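Local coordinates for protein galactose mutarotase related enzyme (Lactobacillus casei, PDB 3Q1N) that probably binds carbohydrate and may act as an isomerase of the aldose 1-epimerase family, at residues G74-D78 / Y79-V83; Q95-A99 / E100-K104; G149-A152 / D153-D157. One frame throughout, in Å; residues are numbered along the deposited sequence.

Contact 1. Residues G74-D78 / Y79-V83; sequences GFARD and YDFDV. With NO3 (nitrate ion), chain B.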
loop_
_atom_site.group_PDB
_atom_site.type_symbol
_atom_site.label_atom_id
_atom_site.label_comp_id
_atom_site.label_asym_id
_atom_site.label_seq_id
_atom_site.Cartn_x
_atom_site.Cartn_y
_atom_site.Cartn_z
ATOM N N GLY A 74 9.408 5.878 -2.080
ATOM C CA GLY A 74 9.030 7.210 -2.538
ATOM C C GLY A 74 9.343 8.260 -1.471
ATOM O O GLY A 74 10.286 8.100 -0.682
ATOM N N PHE A 75 8.617 9.365 -1.509
ATOM C CA PHE A 75 8.846 10.453 -0.578
ATOM C C PHE A 75 7.615 11.158 0.004
ATOM O O PHE A 75 7.759 11.972 0.917
ATOM C CB PHE A 75 9.785 11.503 -1.196
ATOM C CG PHE A 75 9.303 12.075 -2.473
ATOM C CD1 PHE A 75 8.186 12.863 -2.507
ATOM C CD2 PHE A 75 9.998 11.852 -3.679
ATOM C CE1 PHE A 75 7.732 13.380 -3.683
ATOM C CE2 PHE A 75 9.550 12.408 -4.866
ATOM C CZ PHE A 75 8.399 13.172 -4.863
ATOM N N ALA A 76 6.417 10.810 -0.444
ATOM C CA ALA A 76 5.187 11.440 0.101
ATOM C C ALA A 76 5.095 11.173 1.623
ATOM O O ALA A 76 4.596 11.990 2.378
ATOM C CB ALA A 76 3.934 10.936 -0.625
ATOM N N ARG A 77 5.534 9.995 2.042
ATOM C CA ARG A 77 5.460 9.562 3.416
ATOM C C ARG A 77 6.364 10.424 4.283
ATOM O O ARG A 77 6.245 10.417 5.513
ATOM C CB ARG A 77 5.854 8.058 3.524
ATOM C CG ARG A 77 7.316 7.750 3.176
ATOM C CD ARG A 77 7.704 6.281 3.485
ATOM N NE ARG A 77 9.120 6.204 3.783
ATOM C CZ ARG A 77 9.760 5.202 4.390
ATOM N NH1 ARG A 77 9.140 4.098 4.766
ATOM N NH2 ARG A 77 11.065 5.311 4.606
ATOM N N ASP A 78 7.307 11.147 3.663
ATOM C CA ASP A 78 8.297 11.932 4.436
ATOM C C ASP A 78 7.934 13.376 4.769
ATOM O O ASP A 78 8.662 14.023 5.528
ATOM C CB ASP A 78 9.618 11.964 3.659
ATOM C CG ASP A 78 10.236 10.595 3.545
ATOM O OD1 ASP A 78 10.262 9.882 4.582
ATOM O OD2 ASP A 78 10.697 10.249 2.434
ATOM N N TYR A 79 6.847 13.873 4.169
ATOM C CA TYR A 79 6.433 15.262 4.342
ATOM C C TYR A 79 4.966 15.381 4.781
ATOM O O TYR A 79 4.167 14.448 4.655
ATOM C CB TYR A 79 6.677 16.079 3.055
ATOM C CG TYR A 79 8.112 16.013 2.602
ATOM C CD1 TYR A 79 9.090 16.722 3.261
ATOM C CD2 TYR A 79 8.506 15.155 1.560
ATOM C CE1 TYR A 79 10.405 16.629 2.890
ATOM C CE2 TYR A 79 9.828 15.029 1.193
ATOM C CZ TYR A 79 10.771 15.762 1.830
ATOM O OH TYR A 79 12.103 15.637 1.434
ATOM N N ASP A 80 4.643 16.509 5.416
ATOM C CA ASP A 80 3.304 16.732 5.929
ATOM C C ASP A 80 2.332 16.947 4.774
ATOM O O ASP A 80 2.728 17.295 3.650
ATOM C CB ASP A 80 3.253 17.966 6.840
ATOM C CG ASP A 80 3.861 17.732 8.218
ATOM O OD1 ASP A 80 4.238 16.595 8.562
ATOM O OD2 ASP A 80 4.007 18.732 8.962
ATOM N N PHE A 81 1.069 16.666 5.069
ATOM C CA PHE A 81 -0.060 17.031 4.210
ATOM C C PHE A 81 -0.885 18.071 4.947
ATOM O O PHE A 81 -1.003 18.026 6.186
ATOM C CB PHE A 81 -0.968 15.811 3.951
ATOM C CG PHE A 81 -0.447 14.796 2.974
ATOM C CD1 PHE A 81 0.734 14.065 3.221
ATOM C CD2 PHE A 81 -1.218 14.446 1.857
ATOM C CE1 PHE A 81 1.159 13.069 2.294
ATOM C CE2 PHE A 81 -0.820 13.455 0.963
ATOM C CZ PHE A 81 0.355 12.737 1.190
ATOM N N ASP A 82 -1.442 19.027 4.214
ATOM C CA ASP A 82 -2.358 20.012 4.781
ATOM C C ASP A 82 -3.738 19.406 4.969
ATOM O O ASP A 82 -4.182 18.608 4.159
ATOM C CB ASP A 82 -2.485 21.210 3.843
ATOM C CG ASP A 82 -1.226 22.039 3.773
ATOM O OD1 ASP A 82 -0.414 22.007 4.710
ATOM O OD2 ASP A 82 -1.092 22.732 2.760
ATOM N N VAL A 83 -4.444 19.845 6.016
ATOM C CA VAL A 83 -5.785 19.322 6.340
ATOM C C VAL A 83 -6.889 20.284 5.818
ATOM O O VAL A 83 -6.779 21.518 5.898
ATOM C CB VAL A 83 -5.919 19.181 7.862
ATOM C CG1 VAL A 83 -7.394 18.745 8.272
ATOM C CG2 VAL A 83 -4.880 18.205 8.370
HETATM N N NO3 B . 7.074 1.882 4.053
HETATM O O1 NO3 B . 6.816 3.184 3.661
HETATM O O2 NO3 B . 6.442 0.813 3.480
HETATM O O3 NO3 B . 7.991 1.633 5.025
#

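Contact 2. Residues Q95-A99 / E100-K104; sequences QHQNA and ETLKK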
loop_
_atom_site.group_PDB
_atom_site.type_symbol
_atom_site.label_atom_id
_atom_site.label_comp_id
_atom_site.label_asym_id
_atom_site.label_seq_id
_atom_site.Cartn_x
_atom_site.Cartn_y
_atom_site.Cartn_z
ATOM N N GLN A 95 -0.925 17.183 -0.251
ATOM C CA GLN A 95 0.515 17.494 -0.371
ATOM C C GLN A 95 0.842 18.007 -1.777
ATOM O O GLN A 95 0.305 17.536 -2.773
ATOM C CB GLN A 95 1.318 16.245 -0.070
ATOM C CG GLN A 95 2.816 16.479 -0.020
ATOM C CD GLN A 95 3.574 15.200 0.208
ATOM O OE1 GLN A 95 3.960 14.541 -0.788
ATOM N NE2 GLN A 95 3.799 14.814 1.466
ATOM N N HIS A 96 1.779 18.940 -1.844
ATOM C CA HIS A 96 2.360 19.415 -3.087
ATOM C C HIS A 96 3.876 19.212 -2.997
ATOM O O HIS A 96 4.433 18.905 -1.918
ATOM C CB HIS A 96 2.083 20.924 -3.227
ATOM C CG HIS A 96 0.633 21.289 -3.325
ATOM N ND1 HIS A 96 -0.046 21.321 -4.530
ATOM C CD2 HIS A 96 -0.267 21.655 -2.379
ATOM C CE1 HIS A 96 -1.309 21.692 -4.313
ATOM N NE2 HIS A 96 -1.481 21.848 -3.014
ATOM N N GLN A 97 4.552 19.388 -4.127
ATOM C CA GLN A 97 5.985 19.364 -4.193
ATOM C C GLN A 97 6.623 20.409 -3.276
ATOM O O GLN A 97 6.001 21.400 -2.901
ATOM C CB GLN A 97 6.464 19.578 -5.641
ATOM C CG GLN A 97 6.410 21.017 -6.165
ATOM C CD GLN A 97 5.033 21.626 -6.274
ATOM O OE1 GLN A 97 4.059 20.935 -6.513
ATOM N NE2 GLN A 97 4.961 22.960 -6.207
ATOM N N ASN A 98 7.897 20.187 -2.996
ATOM C CA ASN A 98 8.719 21.145 -2.278
ATOM C C ASN A 98 10.138 21.133 -2.875
ATOM O O ASN A 98 10.455 20.321 -3.753
ATOM C CB ASN A 98 8.635 20.874 -0.772
ATOM C CG ASN A 98 9.219 19.548 -0.368
ATOM O OD1 ASN A 98 10.336 19.271 -0.639
ATOM N ND2 ASN A 98 8.428 18.728 0.364
ATOM N N ALA A 99 11.005 22.034 -2.427
ATOM C CA ALA A 99 12.353 22.130 -2.956
ATOM C C ALA A 99 13.164 20.832 -2.874
ATOM O O ALA A 99 13.944 20.544 -3.778
ATOM C CB ALA A 99 13.133 23.314 -2.254
ATOM N N GLU A 100 12.900 20.024 -1.843
ATOM C CA GLU A 100 13.555 18.753 -1.659
ATOM C C GLU A 100 13.019 17.697 -2.647
ATOM O O GLU A 100 13.773 17.005 -3.287
ATOM C CB GLU A 100 13.445 18.277 -0.181
ATOM C CG GLU A 100 13.635 19.400 0.918
ATOM C CD GLU A 100 15.038 19.987 0.951
ATOM O OE1 GLU A 100 15.909 19.390 0.286
ATOM O OE2 GLU A 100 15.276 21.023 1.665
ATOM N N THR A 101 11.700 17.583 -2.759
ATOM C CA THR A 101 11.107 16.611 -3.681
ATOM C C THR A 101 11.507 16.940 -5.111
ATOM O O THR A 101 11.712 16.049 -5.926
ATOM C CB THR A 101 9.597 16.502 -3.555
ATOM O OG1 THR A 101 8.939 17.645 -4.112
ATOM C CG2 THR A 101 9.145 16.294 -2.060
ATOM N N LEU A 102 11.591 18.243 -5.452
ATOM C CA LEU A 102 11.965 18.624 -6.827
ATOM C C LEU A 102 13.369 18.144 -7.247
ATOM O O LEU A 102 13.601 17.919 -8.435
ATOM C CB LEU A 102 11.859 20.130 -7.021
ATOM C CG LEU A 102 10.447 20.669 -7.049
ATOM C CD1 LEU A 102 10.490 22.197 -6.900
ATOM C CD2 LEU A 102 9.712 20.225 -8.337
ATOM N N LYS A 103 14.265 17.928 -6.283
ATOM C CA LYS A 103 15.599 17.362 -6.575
ATOM C C LYS A 103 15.531 15.894 -6.956
ATOM O O LYS A 103 16.382 15.416 -7.736
ATOM C CB LYS A 103 16.556 17.551 -5.377
ATOM C CG LYS A 103 16.881 19.031 -5.154
ATOM C CD LYS A 103 17.871 19.325 -3.954
ATOM C CE LYS A 103 17.140 19.462 -2.584
ATOM N NZ LYS A 103 17.811 20.397 -1.547
ATOM N N LYS A 104 14.529 15.195 -6.433
ATOM C CA LYS A 104 14.342 13.783 -6.725
ATOM C C LYS A 104 13.430 13.558 -7.928
ATOM O O LYS A 104 13.519 12.531 -8.546
ATOM C CB LYS A 104 13.743 13.029 -5.529
ATOM C CG LYS A 104 14.697 12.912 -4.353
ATOM C CD LYS A 104 14.087 12.100 -3.248
ATOM C CE LYS A 104 15.085 11.815 -2.134
ATOM N NZ LYS A 104 15.329 13.032 -1.303
#

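Contact 3. Residues G149-A152 / D153-D157; sequences GLKA and DGSFD. With EDO (1,2-ethanediol), chain L.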
loop_
_atom_site.group_PDB
_atom_site.type_symbol
_atom_site.label_atom_id
_atom_site.label_comp_id
_atom_site.label_asym_id
_atom_site.label_seq_id
_atom_site.Cartn_x
_atom_site.Cartn_y
_atom_site.Cartn_z
ATOM N N GLY A 149 -3.579 -12.803 14.798
ATOM C CA GLY A 149 -3.279 -13.723 15.859
ATOM C C GLY A 149 -2.207 -14.725 15.476
ATOM O O GLY A 149 -2.093 -15.157 14.335
ATOM N N LEU A 150 -1.427 -15.099 16.485
ATOM C CA LEU A 150 -0.393 -16.079 16.342
ATOM C C LEU A 150 -0.638 -17.351 17.183
ATOM O O LEU A 150 -1.282 -17.324 18.245
ATOM C CB LEU A 150 0.927 -15.467 16.750
ATOM C CG LEU A 150 1.437 -14.223 16.028
ATOM C CD1 LEU A 150 2.844 -13.930 16.566
ATOM C CD2 LEU A 150 1.396 -14.413 14.517
ATOM N N LYS A 151 -0.116 -18.462 16.681
ATOM C CA LYS A 151 -0.144 -19.738 17.398
ATOM C C LYS A 151 0.848 -19.736 18.545
ATOM O O LYS A 151 1.666 -18.800 18.659
ATOM C CB LYS A 151 0.169 -20.912 16.464
ATOM C CG LYS A 151 -0.763 -21.034 15.291
ATOM C CD LYS A 151 -0.647 -22.367 14.573
ATOM C CE LYS A 151 -1.537 -22.403 13.347
ATOM N NZ LYS A 151 -1.451 -23.721 12.660
ATOM N N ALA A 152 0.775 -20.791 19.376
ATOM C CA ALA A 152 1.683 -20.955 20.539
ATOM C C ALA A 152 3.149 -20.763 20.157
ATOM O O ALA A 152 3.916 -20.175 20.925
ATOM C CB ALA A 152 1.486 -22.313 21.231
ATOM N N ASP A 153 3.525 -21.235 18.968
ATOM C CA ASP A 153 4.916 -21.141 18.456
ATOM C C ASP A 153 5.243 -19.905 17.635
ATOM O O ASP A 153 6.356 -19.813 17.054
ATOM C CB ASP A 153 5.279 -22.419 17.666
ATOM C CG ASP A 153 4.606 -22.481 16.271
ATOM O OD1 ASP A 153 3.798 -21.586 15.940
ATOM O OD2 ASP A 153 4.866 -23.453 15.528
ATOM N N GLY A 154 4.302 -18.953 17.573
ATOM C CA GLY A 154 4.490 -17.693 16.853
ATOM C C GLY A 154 4.159 -17.723 15.359
ATOM O O GLY A 154 4.249 -16.704 14.685
ATOM N N SER A 155 3.746 -18.881 14.847
ATOM C CA SER A 155 3.302 -18.939 13.461
ATOM C C SER A 155 1.969 -18.216 13.309
ATOM O O SER A 155 1.208 -18.058 14.283
ATOM C CB SER A 155 3.169 -20.388 12.985
ATOM O OG SER A 155 2.238 -21.087 13.772
ATOM N N PHE A 156 1.675 -17.766 12.083
ATOM C CA PHE A 156 0.392 -17.112 11.847
ATOM C C PHE A 156 -0.729 -18.129 12.127
ATOM O O PHE A 156 -0.631 -19.303 11.766
ATOM C CB PHE A 156 0.264 -16.553 10.432
ATOM C CG PHE A 156 1.304 -15.537 10.077
ATOM C CD1 PHE A 156 1.432 -14.367 10.823
ATOM C CD2 PHE A 156 2.136 -15.752 9.001
ATOM C CE1 PHE A 156 2.387 -13.416 10.496
ATOM C CE2 PHE A 156 3.130 -14.806 8.668
ATOM C CZ PHE A 156 3.235 -13.638 9.415
ATOM N N ASP A 157 -1.802 -17.693 12.785
ATOM C CA ASP A 157 -2.844 -18.655 13.214
ATOM C C ASP A 157 -3.909 -18.928 12.153
ATOM O O ASP A 157 -5.070 -18.498 12.290
ATOM C CB ASP A 157 -3.500 -18.173 14.507
ATOM C CG ASP A 157 -4.424 -19.205 15.137
ATOM O OD1 ASP A 157 -4.309 -20.413 14.792
ATOM O OD2 ASP A 157 -5.249 -18.814 16.018
HETATM C C1 EDO L . -4.130 -17.416 18.832
HETATM O O1 EDO L . -5.519 -17.823 18.918
HETATM C C2 EDO L . -3.853 -15.904 18.962
HETATM O O2 EDO L . -4.338 -15.302 20.190
HETATM O O HOH W 1 1.473 -23.201 11.865
#

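Contact 1. Residues G74-D78 / Y79-V83
A short 3-10 turn at A76-D78 brings the chain out of a loop and into the edge strand 82-84 of the large antiparallel sheet of this mutarotase-like fold. Y79 meets the turn with its backbone and its ring. Y79 N gives a weak, nearly straight hydrogen bond to A76 O at 3.4 Å. Within the turn, D78 N donates to F75 O at 2.9 Å. The Y79 ring folds back along the turn. D78 CB lies over one face, a CH-pi contact 4.2 Å from the Y79 ring centroid and displaced toward the rim. Y79 CG lies anti to the carbonyl carbon (chi1 -56°), which puts the ring beside F75, with F75 CB 4.3 Å from Y79 CE2. The F81 ring turns its edge to A76 O, with F81 CE1 at 3.6 Å, and F81 CZ is 4.4 Å from A76 CB. The R77 chain runs extended to a nitrate ion, probably from the crystallisation liquor. R77 NH1 gives nitrate O1 a weak hydrogen bond of 2.7 Å. A76 O also accepts from Q95 NE2 of the neighbouring strand. This carbonyl therefore has a side-chain amide donor besides the weak turn bond, while the rings of Y79 and F81 supply the apolar part of the contact.

Contact 2. Residues Q95-A99 / E100-K104
N98 OD1 is gripped by two backbone N-H groups at the start of the short helix 99-104. T101 N donates to N98 OD1 at 3.0 Å. E100 N gives N98 OD1 a weak, more bent bond at 2.9 Å. N98 is the N-cap residue. T101 returns the bond, since N98 N donates to T101 OG1 at 3.0 Å and 171°, which completes a capping box. The donor T101 N sits above the plane of the N98 amide, 43° out of it. N98 CG and T101 OG1 both lie between their own backbone N and carbonyl carbon. In T101 this torsion (chi1 73°) turns OG1 back toward the N-H of N98. The two side chains cross at about a right angle, and T101 CG2 lies against the N98 amide. With an alanine at N98, the N-H groups of T101 and E100 would probably be left without this acceptor and the start of the helix weakened. The first helical backbone bond runs from L102 N to N98 O at 2.9 Å. Q97 packs its CG against L102 and sends its OE1 to Y109 N on strand 109-118. On the solvent side, E100 and K103 form a salt bridge between residues three apart on the helix. K103 NZ meets E100 OE1 at 2.8 Å from above the carboxylate plane.

Contact 3. Residues G149-A152 / D153-D157
The backbones of G149-A152 and D153-D157 double back on each other as a hairpin-like loop, closed by a type I beta turn from K151 to G154. L150 and F156 form a single beta bridge. Two backbone bonds flank it: K151 N donates to S155 O at 2.8 Å, and D157 N donates to G149 O at 3.0 Å. In the turn itself G154 N reaches K151 O at 2.9 Å, from well above the carbonyl plane. G154 has a positive phi of 86°, which suits a residue without a side chain. Next to it D153 makes an Asx turn. S155 N donates to D153 OD1 at 2.9 Å, coming from above the carboxylate plane. This N-H holds the carboxylate against the turn. The S155 hydroxyl adds a second bond to the same oxygen in one of its two conformers, so that bond is less certain. K151 stretches across the loop with an extended chain. Its side chain crosses that of D157 at about a right angle, with K151 CG 3.6 Å from D157 OD1. The K151 ammonium group makes its salt bridge with D158, the next residue along the chain after D157. D157 OD2 is hydrogen-bonded to H225 NE2. It also accepts from O1 of an ethanediol, probably a crystallisation additive. F156 carries the loop inward: its ring is buried and stacks with that of H200. The end of the L150 side chain touches this ring obliquely, neither over its face nor at its edge, with L150 CD2 3.7 Å from F156 CD1.

In the fold
Contacts 1 and 2 are neighbours, with centres about 10 Å apart. They lead into and out of adjacent strands, 82-84 and 90-96, of one antiparallel sheet. They touch directly: besides the amide of Q95, which reaches the 3-10 turn, Y79 OH lies 3.4 Å from E100 CB. Contact 1 is partly buried and relies on aromatic rings beside a turn. Contact 2 lies at the surface and relies on polar capping at a helix start. Contact 3 is also a surface contact, in the loop between strands 136-147 and 160-164. Its centre is about 43 Å from that of contact 2, across the chain's centre. Backbone bonds and a carboxylate hold that loop.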